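Local coordinates for protein N(2),N(2)-dimethylguanosine tRNA methyltransferase (Pyrococcus horikoshii, PDB 2DUL) that probably dimethylates the N2 atom of guanine 26 in tRNA, taking both methyl groups from S-adenosyl-L-methionine, at residues M144-R156 with G202-G214. Numbering follows the deposited sequence.
Sequences MEFLDTALRSAKR and GVIARYAAKYDLG
Tyr207 enters helix 144-153 as a knob into a hole formed by Met144, Leu147, Asp148 and Leu151, joining two neighbouring helices that pack beside the sheet of the class I methyltransferase fold. The axes of 144-153 and 202-209 cross at -51° and come within 9.7 Å. Leu147 CD2 lies over one face of the Tyr207 ring, 3.9 Å from Tyr207 CG, whereas Asp148 CB lies at its edge. Leu151 approaches at about a right angle, its CD1 3.5 Å from Tyr207 CB, and also touches Leu160 of strand 158-164. Bends at chi2 and chi3 bring the methyl CE of Met144 tip to tip with Val203 CG2.

Beyond this apolar seam, a polar cluster gathers round Asp148, where CG anti to the backbone N (chi1 -168°) carries the carboxylate across to Lys210 and Tyr211. Tyr211 OH donates to Asp148 OD1 (2.7 Å) from one face of the carboxylate, and Lys210 NZ forms a salt bridge with the same oxygen from the opposite face. Arg152 NE donates in its guanidinium plane to Tyr211 OH, while Arg152 NH2 forms a salt bridge with Asp148 OD2 (3.2 Å), completing a network with Lys210. A phenylalanine in place of Tyr211 would probably cost Asp148 one of its donors and leave Arg152 NE without this acceptor.

Where helix 192-209 gives way to strand 213-223, Leu213 CD2 covers the centre of one face of the Arg156 guanidinium, whose NE is salt-bridged to Asp235. NH1 and NH2 of Arg156 together clasp Tyr211 O end-on, at 3.1 and 2.9 Å.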
ATOM      1  N   MET A 144      -7.654   5.046  -8.682  1.00 18.56           N
ATOM      2  CA  MET A 144      -7.757   6.454  -9.043  1.00 19.42           C
ATOM      3  C   MET A 144      -9.154   7.036  -9.232  1.00 20.38           C
ATOM      4  O   MET A 144      -9.364   8.220  -8.970  1.00 18.47           O
ATOM      5  CB  MET A 144      -6.879   6.739 -10.268  1.00 18.21           C
ATOM      6  CG  MET A 144      -5.395   6.502 -10.007  1.00 17.24           C
ATOM      7  SD  MET A 144      -4.833   7.397  -8.513  1.00 19.27           S
ATOM      8  CE  MET A 144      -5.171   9.144  -8.979  1.00 16.88           C
ATOM      9  N   GLU A 145     -10.121   6.234  -9.666  1.00 18.98           N
ATOM     10  CA  GLU A 145     -11.469   6.776  -9.829  1.00 22.57           C
ATOM     11  C   GLU A 145     -12.150   6.991  -8.465  1.00 20.87           C
ATOM     12  O   GLU A 145     -13.205   7.621  -8.388  1.00 20.18           O
ATOM     13  CB  GLU A 145     -12.322   5.846 -10.698  1.00 26.29           C
ATOM     14  CG  GLU A 145     -12.655   4.518 -10.051  1.00 33.58           C
ATOM     15  CD  GLU A 145     -13.332   3.548 -11.008  1.00 37.62           C
ATOM     16  OE1 GLU A 145     -14.366   3.924 -11.598  1.00 37.27           O
ATOM     17  OE2 GLU A 145     -12.828   2.411 -11.163  1.00 37.58           O
ATOM     18  N   PHE A 146     -11.532   6.489  -7.394  1.00 18.43           N
ATOM     19  CA  PHE A 146     -12.099   6.607  -6.047  1.00 17.91           C
ATOM     20  C   PHE A 146     -11.258   7.431  -5.062  1.00 17.09           C
ATOM     21  O   PHE A 146     -11.726   7.766  -3.971  1.00 16.19           O
ATOM     22  CB  PHE A 146     -12.288   5.211  -5.428  1.00 18.37           C
ATOM     23  CG  PHE A 146     -13.116   4.271  -6.265  1.00 20.09           C
ATOM     24  CD1 PHE A 146     -14.491   4.459  -6.400  1.00 19.91           C
ATOM     25  CD2 PHE A 146     -12.518   3.198  -6.919  1.00 22.75           C
ATOM     26  CE1 PHE A 146     -15.259   3.593  -7.178  1.00 21.75           C
ATOM     27  CE2 PHE A 146     -13.277   2.321  -7.701  1.00 21.20           C
ATOM     28  CZ  PHE A 146     -14.648   2.519  -7.832  1.00 21.73           C
ATOM     29  N   LEU A 147     -10.023   7.742  -5.443  1.00 16.42           N
ATOM     30  CA  LEU A 147      -9.111   8.460  -4.560  1.00 16.05           C
ATOM     31  C   LEU A 147      -9.542   9.833  -4.060  1.00 16.39           C
ATOM     32  O   LEU A 147      -9.434  10.119  -2.861  1.00 13.41           O
ATOM     33  CB  LEU A 147      -7.736   8.595  -5.218  1.00 15.58           C
ATOM     34  CG  LEU A 147      -6.704   9.360  -4.379  1.00 17.61           C
ATOM     35  CD1 LEU A 147      -6.400   8.586  -3.100  1.00 17.26           C
ATOM     36  CD2 LEU A 147      -5.422   9.569  -5.189  1.00 17.02           C
ATOM     37  N   ASP A 148     -10.016  10.690  -4.961  1.00 15.67           N
ATOM     38  CA  ASP A 148     -10.400  12.033  -4.537  1.00 16.73           C
ATOM     39  C   ASP A 148     -11.533  12.021  -3.519  1.00 16.57           C
ATOM     40  O   ASP A 148     -11.502  12.766  -2.533  1.00 16.41           O
ATOM     41  CB  ASP A 148     -10.787  12.898  -5.737  1.00 17.35           C
ATOM     42  CG  ASP A 148     -10.905  14.368  -5.365  1.00 19.29           C
ATOM     43  OD1 ASP A 148      -9.891  14.945  -4.921  1.00 21.06           O
ATOM     44  OD2 ASP A 148     -12.003  14.941  -5.509  1.00 20.49           O
ATOM     45  N   THR A 149     -12.530  11.174  -3.740  1.00 16.25           N
ATOM     46  CA  THR A 149     -13.650  11.101  -2.812  1.00 16.60           C
ATOM     47  C   THR A 149     -13.215  10.493  -1.478  1.00 17.86           C
ATOM     48  O   THR A 149     -13.674  10.919  -0.418  1.00 15.21           O
ATOM     49  CB  THR A 149     -14.820  10.290  -3.409  1.00 17.79           C
ATOM     50  OG1 THR A 149     -15.179  10.848  -4.681  1.00 17.95           O
ATOM     51  CG2 THR A 149     -16.048  10.354  -2.489  1.00 15.42           C
ATOM     52  N   ALA A 150     -12.322   9.506  -1.518  1.00 17.01           N
ATOM     53  CA  ALA A 150     -11.856   8.905  -0.274  1.00 16.74           C
ATOM     54  C   ALA A 150     -11.141   9.967   0.562  1.00 17.96           C
ATOM     55  O   ALA A 150     -11.231   9.968   1.790  1.00 18.14           O
ATOM     56  CB  ALA A 150     -10.911   7.743  -0.563  1.00 16.09           C
ATOM     57  N   LEU A 151     -10.440  10.873  -0.113  1.00 17.79           N
ATOM     58  CA  LEU A 151      -9.707  11.932   0.569  1.00 19.09           C
ATOM     59  C   LEU A 151     -10.632  12.946   1.237  1.00 19.54           C
ATOM     60  O   LEU A 151     -10.186  13.745   2.061  1.00 22.83           O
ATOM     61  CB  LEU A 151      -8.762  12.636  -0.409  1.00 17.17           C
ATOM     62  CG  LEU A 151      -7.489  11.850  -0.720  1.00 16.63           C
ATOM     63  CD1 LEU A 151      -6.763  12.463  -1.911  1.00 17.90           C
ATOM     64  CD2 LEU A 151      -6.586  11.843   0.518  1.00 18.87           C
ATOM     65  N   ARG A 152     -11.915  12.912   0.879  1.00 18.02           N
ATOM     66  CA  ARG A 152     -12.905  13.802   1.477  1.00 18.15           C
ATOM     67  C   ARG A 152     -13.743  13.050   2.519  1.00 18.44           C
ATOM     68  O   ARG A 152     -14.262  13.651   3.458  1.00 18.23           O
ATOM     69  CB  ARG A 152     -13.828  14.395   0.399  1.00 18.78           C
ATOM     70  CG  ARG A 152     -13.233  15.581  -0.358  1.00 20.48           C
ATOM     71  CD  ARG A 152     -14.185  16.138  -1.417  1.00 20.00           C
ATOM     72  NE  ARG A 152     -14.077  15.408  -2.678  1.00 22.60           N
ATOM     73  CZ  ARG A 152     -14.993  14.577  -3.161  1.00 23.19           C
ATOM     74  NH1 ARG A 152     -16.120  14.353  -2.498  1.00 23.70           N
ATOM     75  NH2 ARG A 152     -14.768  13.948  -4.306  1.00 24.99           N
ATOM     76  N   SER A 153     -13.861  11.735   2.348  1.00 17.32           N
ATOM     77  CA  SER A 153     -14.634  10.883   3.254  1.00 17.25           C
ATOM     78  C   SER A 153     -13.873  10.519   4.540  1.00 17.39           C
ATOM     79  O   SER A 153     -14.479  10.333   5.598  1.00 19.10           O
ATOM     80  CB  SER A 153     -15.049   9.600   2.524  1.00 15.50           C
ATOM     81  OG  SER A 153     -15.921   8.803   3.316  1.00 17.00           O
ATOM     82  N   ALA A 154     -12.552  10.398   4.450  1.00 16.49           N
ATOM     83  CA  ALA A 154     -11.747  10.087   5.629  1.00 18.84           C
ATOM     84  C   ALA A 154     -11.678  11.361   6.476  1.00 19.52           C
ATOM     85  O   ALA A 154     -11.841  12.454   5.945  1.00 18.07           O
ATOM     86  CB  ALA A 154     -10.338   9.674   5.212  1.00 16.13           C
ATOM     87  N   LYS A 155     -11.454  11.216   7.782  1.00 21.66           N
ATOM     88  CA  LYS A 155     -11.310  12.376   8.677  1.00 22.66           C
ATOM     89  C   LYS A 155     -10.039  13.105   8.222  1.00 20.81           C
ATOM     90  O   LYS A 155      -9.216  12.523   7.518  1.00 18.88           O
ATOM     91  CB  LYS A 155     -11.111  11.930  10.132  1.00 25.15           C
ATOM     92  CG  LYS A 155     -12.285  11.211  10.781  1.00 30.62           C
ATOM     93  CD  LYS A 155     -13.401  12.171  11.130  1.00 34.07           C
ATOM     94  CE  LYS A 155     -14.457  11.493  11.991  1.00 35.53           C
ATOM     95  NZ  LYS A 155     -15.608  12.394  12.253  1.00 37.24           N
ATOM     96  N   ARG A 156      -9.870  14.359   8.640  1.00 19.34           N
ATOM     97  CA  ARG A 156      -8.697  15.141   8.250  1.00 20.73           C
ATOM     98  C   ARG A 156      -7.398  14.590   8.855  1.00 21.57           C
ATOM     99  O   ARG A 156      -6.295  14.961   8.446  1.00 20.93           O
ATOM    100  CB  ARG A 156      -8.904  16.617   8.629  1.00 21.78           C
ATOM    101  CG  ARG A 156     -10.070  17.270   7.874  1.00 22.79           C
ATOM    102  CD  ARG A 156     -10.207  18.760   8.194  1.00 23.40           C
ATOM    103  NE  ARG A 156      -9.027  19.502   7.759  1.00 23.04           N
ATOM    104  CZ  ARG A 156      -8.754  19.826   6.497  1.00 22.04           C
ATOM    105  NH1 ARG A 156      -9.582  19.491   5.512  1.00 22.48           N
ATOM    106  NH2 ARG A 156      -7.624  20.457   6.218  1.00 21.19           N
ATOM    107  N   GLY A 202       3.033   9.331  -4.146  1.00 15.24           N
ATOM    108  CA  GLY A 202       3.073  10.680  -4.674  1.00 16.11           C
ATOM    109  C   GLY A 202       1.748  11.215  -5.192  1.00 15.88           C
ATOM    110  O   GLY A 202       1.451  12.398  -5.019  1.00 14.75           O
ATOM    111  N   VAL A 203       0.942  10.366  -5.822  1.00 13.88           N
ATOM    112  CA  VAL A 203      -0.340  10.830  -6.347  1.00 14.19           C
ATOM    113  C   VAL A 203      -1.335  11.082  -5.209  1.00 15.40           C
ATOM    114  O   VAL A 203      -2.156  11.999  -5.279  1.00 13.54           O
ATOM    115  CB  VAL A 203      -0.938   9.824  -7.375  1.00 14.95           C
ATOM    116  CG1 VAL A 203      -1.514   8.610  -6.665  1.00 14.77           C
ATOM    117  CG2 VAL A 203      -2.002  10.532  -8.231  1.00 15.80           C
ATOM    118  N   ILE A 204      -1.248  10.277  -4.155  1.00 14.34           N
ATOM    119  CA  ILE A 204      -2.119  10.455  -2.999  1.00 14.50           C
ATOM    120  C   ILE A 204      -1.774  11.807  -2.366  1.00 14.97           C
ATOM    121  O   ILE A 204      -2.665  12.589  -2.023  1.00 13.49           O
ATOM    122  CB  ILE A 204      -1.904   9.345  -1.941  1.00 15.58           C
ATOM    123  CG1 ILE A 204      -2.320   7.988  -2.512  1.00 16.16           C
ATOM    124  CG2 ILE A 204      -2.730   9.649  -0.688  1.00 15.43           C
ATOM    125  CD1 ILE A 204      -1.977   6.817  -1.609  1.00 17.24           C
ATOM    126  N   ALA A 205      -0.479  12.076  -2.234  1.00 14.43           N
ATOM    127  CA  ALA A 205      -0.012  13.333  -1.655  1.00 15.34           C
ATOM    128  C   ALA A 205      -0.478  14.530  -2.482  1.00 15.22           C
ATOM    129  O   ALA A 205      -0.914  15.542  -1.937  1.00 15.10           O
ATOM    130  CB  ALA A 205       1.517  13.330  -1.555  1.00 15.93           C
ATOM    131  N   ARG A 206      -0.374  14.418  -3.801  1.00 13.94           N
ATOM    132  CA  ARG A 206      -0.779  15.510  -4.680  1.00 15.20           C
ATOM    133  C   ARG A 206      -2.280  15.767  -4.639  1.00 14.92           C
ATOM    134  O   ARG A 206      -2.692  16.920  -4.560  1.00 14.80           O
ATOM    135  CB  ARG A 206      -0.310  15.250  -6.120  1.00 14.09           C
ATOM    136  CG  ARG A 206       1.196  15.488  -6.312  1.00 15.42           C
ATOM    137  CD  ARG A 206       1.636  15.256  -7.749  1.00 17.13           C
ATOM    138  NE  ARG A 206       1.599  13.837  -8.082  1.00 16.37           N
ATOM    139  CZ  ARG A 206       1.472  13.358  -9.315  1.00 18.56           C
ATOM    140  NH1 ARG A 206       1.366  14.187 -10.343  1.00 14.69           N
ATOM    141  NH2 ARG A 206       1.446  12.048  -9.514  1.00 13.70           N
ATOM    142  N   TYR A 207      -3.099  14.715  -4.667  1.00 14.05           N
ATOM    143  CA  TYR A 207      -4.554  14.903  -4.608  1.00 15.45           C
ATOM    144  C   TYR A 207      -5.007  15.451  -3.255  1.00 15.01           C
ATOM    145  O   TYR A 207      -6.008  16.175  -3.170  1.00 13.98           O
ATOM    146  CB  TYR A 207      -5.298  13.587  -4.861  1.00 15.05           C
ATOM    147  CG  TYR A 207      -5.631  13.311  -6.314  1.00 16.90           C
ATOM    148  CD1 TYR A 207      -4.623  13.117  -7.255  1.00 17.91           C
ATOM    149  CD2 TYR A 207      -6.959  13.260  -6.746  1.00 19.65           C
ATOM    150  CE1 TYR A 207      -4.923  12.880  -8.601  1.00 18.97           C
ATOM    151  CE2 TYR A 207      -7.273  13.028  -8.087  1.00 19.81           C
ATOM    152  CZ  TYR A 207      -6.253  12.839  -9.006  1.00 19.88           C
ATOM    153  OH  TYR A 207      -6.551  12.622 -10.330  1.00 20.24           O
ATOM    154  N   ALA A 208      -4.278  15.103  -2.201  1.00 15.03           N
ATOM    155  CA  ALA A 208      -4.641  15.533  -0.851  1.00 14.91           C
ATOM    156  C   ALA A 208      -4.388  17.008  -0.560  1.00 16.34           C
ATOM    157  O   ALA A 208      -5.120  17.626   0.220  1.00 16.34           O
ATOM    158  CB  ALA A 208      -3.899  14.680   0.182  1.00 16.50           C
ATOM    159  N   ALA A 209      -3.354  17.565  -1.182  1.00 17.07           N
ATOM    160  CA  ALA A 209      -2.968  18.956  -0.948  1.00 17.64           C
ATOM    161  C   ALA A 209      -4.070  19.999  -1.072  1.00 18.06           C
ATOM    162  O   ALA A 209      -4.124  20.931  -0.268  1.00 18.29           O
ATOM    163  CB  ALA A 209      -1.773  19.338  -1.857  1.00 13.73           C
ATOM    164  N   LYS A 210      -4.951  19.860  -2.059  1.00 16.78           N
ATOM    165  CA  LYS A 210      -6.007  20.855  -2.227  1.00 17.82           C
ATOM    166  C   LYS A 210      -6.980  20.964  -1.050  1.00 18.02           C
ATOM    167  O   LYS A 210      -7.680  21.961  -0.921  1.00 18.02           O
ATOM    168  CB  LYS A 210      -6.783  20.621  -3.532  1.00 18.05           C
ATOM    169  CG  LYS A 210      -7.594  19.338  -3.603  1.00 18.44           C
ATOM    170  CD  LYS A 210      -8.282  19.253  -4.966  1.00 16.76           C
ATOM    171  CE  LYS A 210      -9.003  17.922  -5.168  1.00 15.70           C
ATOM    172  NZ  LYS A 210      -8.032  16.798  -5.187  1.00 14.73           N
ATOM    173  N   TYR A 211      -7.019  19.949  -0.194  1.00 16.90           N
ATOM    174  CA  TYR A 211      -7.900  19.976   0.972  1.00 17.79           C
ATOM    175  C   TYR A 211      -7.126  20.499   2.173  1.00 18.60           C
ATOM    176  O   TYR A 211      -7.581  20.397   3.313  1.00 19.06           O
ATOM    177  CB  TYR A 211      -8.405  18.563   1.266  1.00 17.07           C
ATOM    178  CG  TYR A 211      -9.187  17.977   0.113  1.00 18.02           C
ATOM    179  CD1 TYR A 211     -10.377  18.571  -0.311  1.00 16.28           C
ATOM    180  CD2 TYR A 211      -8.720  16.858  -0.578  1.00 15.71           C
ATOM    181  CE1 TYR A 211     -11.095  18.063  -1.408  1.00 16.05           C
ATOM    182  CE2 TYR A 211      -9.430  16.342  -1.680  1.00 19.04           C
ATOM    183  CZ  TYR A 211     -10.615  16.954  -2.084  1.00 15.96           C
ATOM    184  OH  TYR A 211     -11.316  16.465  -3.167  1.00 17.28           O
ATOM    185  N   ASP A 212      -5.957  21.069   1.899  1.00 18.87           N
ATOM    186  CA  ASP A 212      -5.063  21.573   2.936  1.00 20.44           C
ATOM    187  C   ASP A 212      -4.716  20.425   3.884  1.00 20.85           C
ATOM    188  O   ASP A 212      -4.760  20.558   5.109  1.00 18.33           O
ATOM    189  CB  ASP A 212      -5.698  22.746   3.693  1.00 20.74           C
ATOM    190  CG  ASP A 212      -5.800  24.007   2.835  1.00 25.12           C
ATOM    191  OD1 ASP A 212      -5.050  24.115   1.838  1.00 23.24           O
ATOM    192  OD2 ASP A 212      -6.621  24.893   3.161  1.00 26.03           O
ATOM    193  N   LEU A 213      -4.377  19.288   3.283  1.00 19.30           N
ATOM    194  CA  LEU A 213      -3.996  18.090   4.018  1.00 19.29           C
ATOM    195  C   LEU A 213      -2.642  17.623   3.519  1.00 18.73           C
ATOM    196  O   LEU A 213      -2.335  17.745   2.335  1.00 18.59           O
ATOM    197  CB  LEU A 213      -4.997  16.958   3.777  1.00 19.50           C
ATOM    198  CG  LEU A 213      -6.433  17.113   4.264  1.00 21.02           C
ATOM    199  CD1 LEU A 213      -7.255  15.934   3.744  1.00 19.23           C
ATOM    200  CD2 LEU A 213      -6.463  17.181   5.800  1.00 17.63           C
ATOM    201  N   GLY A 214      -1.832  17.101   4.430  1.00 18.26           N
ATOM    202  CA  GLY A 214      -0.539  16.565   4.053  1.00 18.74           C
ATOM    203  C   GLY A 214      -0.617  15.087   4.383  1.00 18.34           C
ATOM    204  O   GLY A 214      -1.677  14.606   4.783  1.00 19.14           O
TER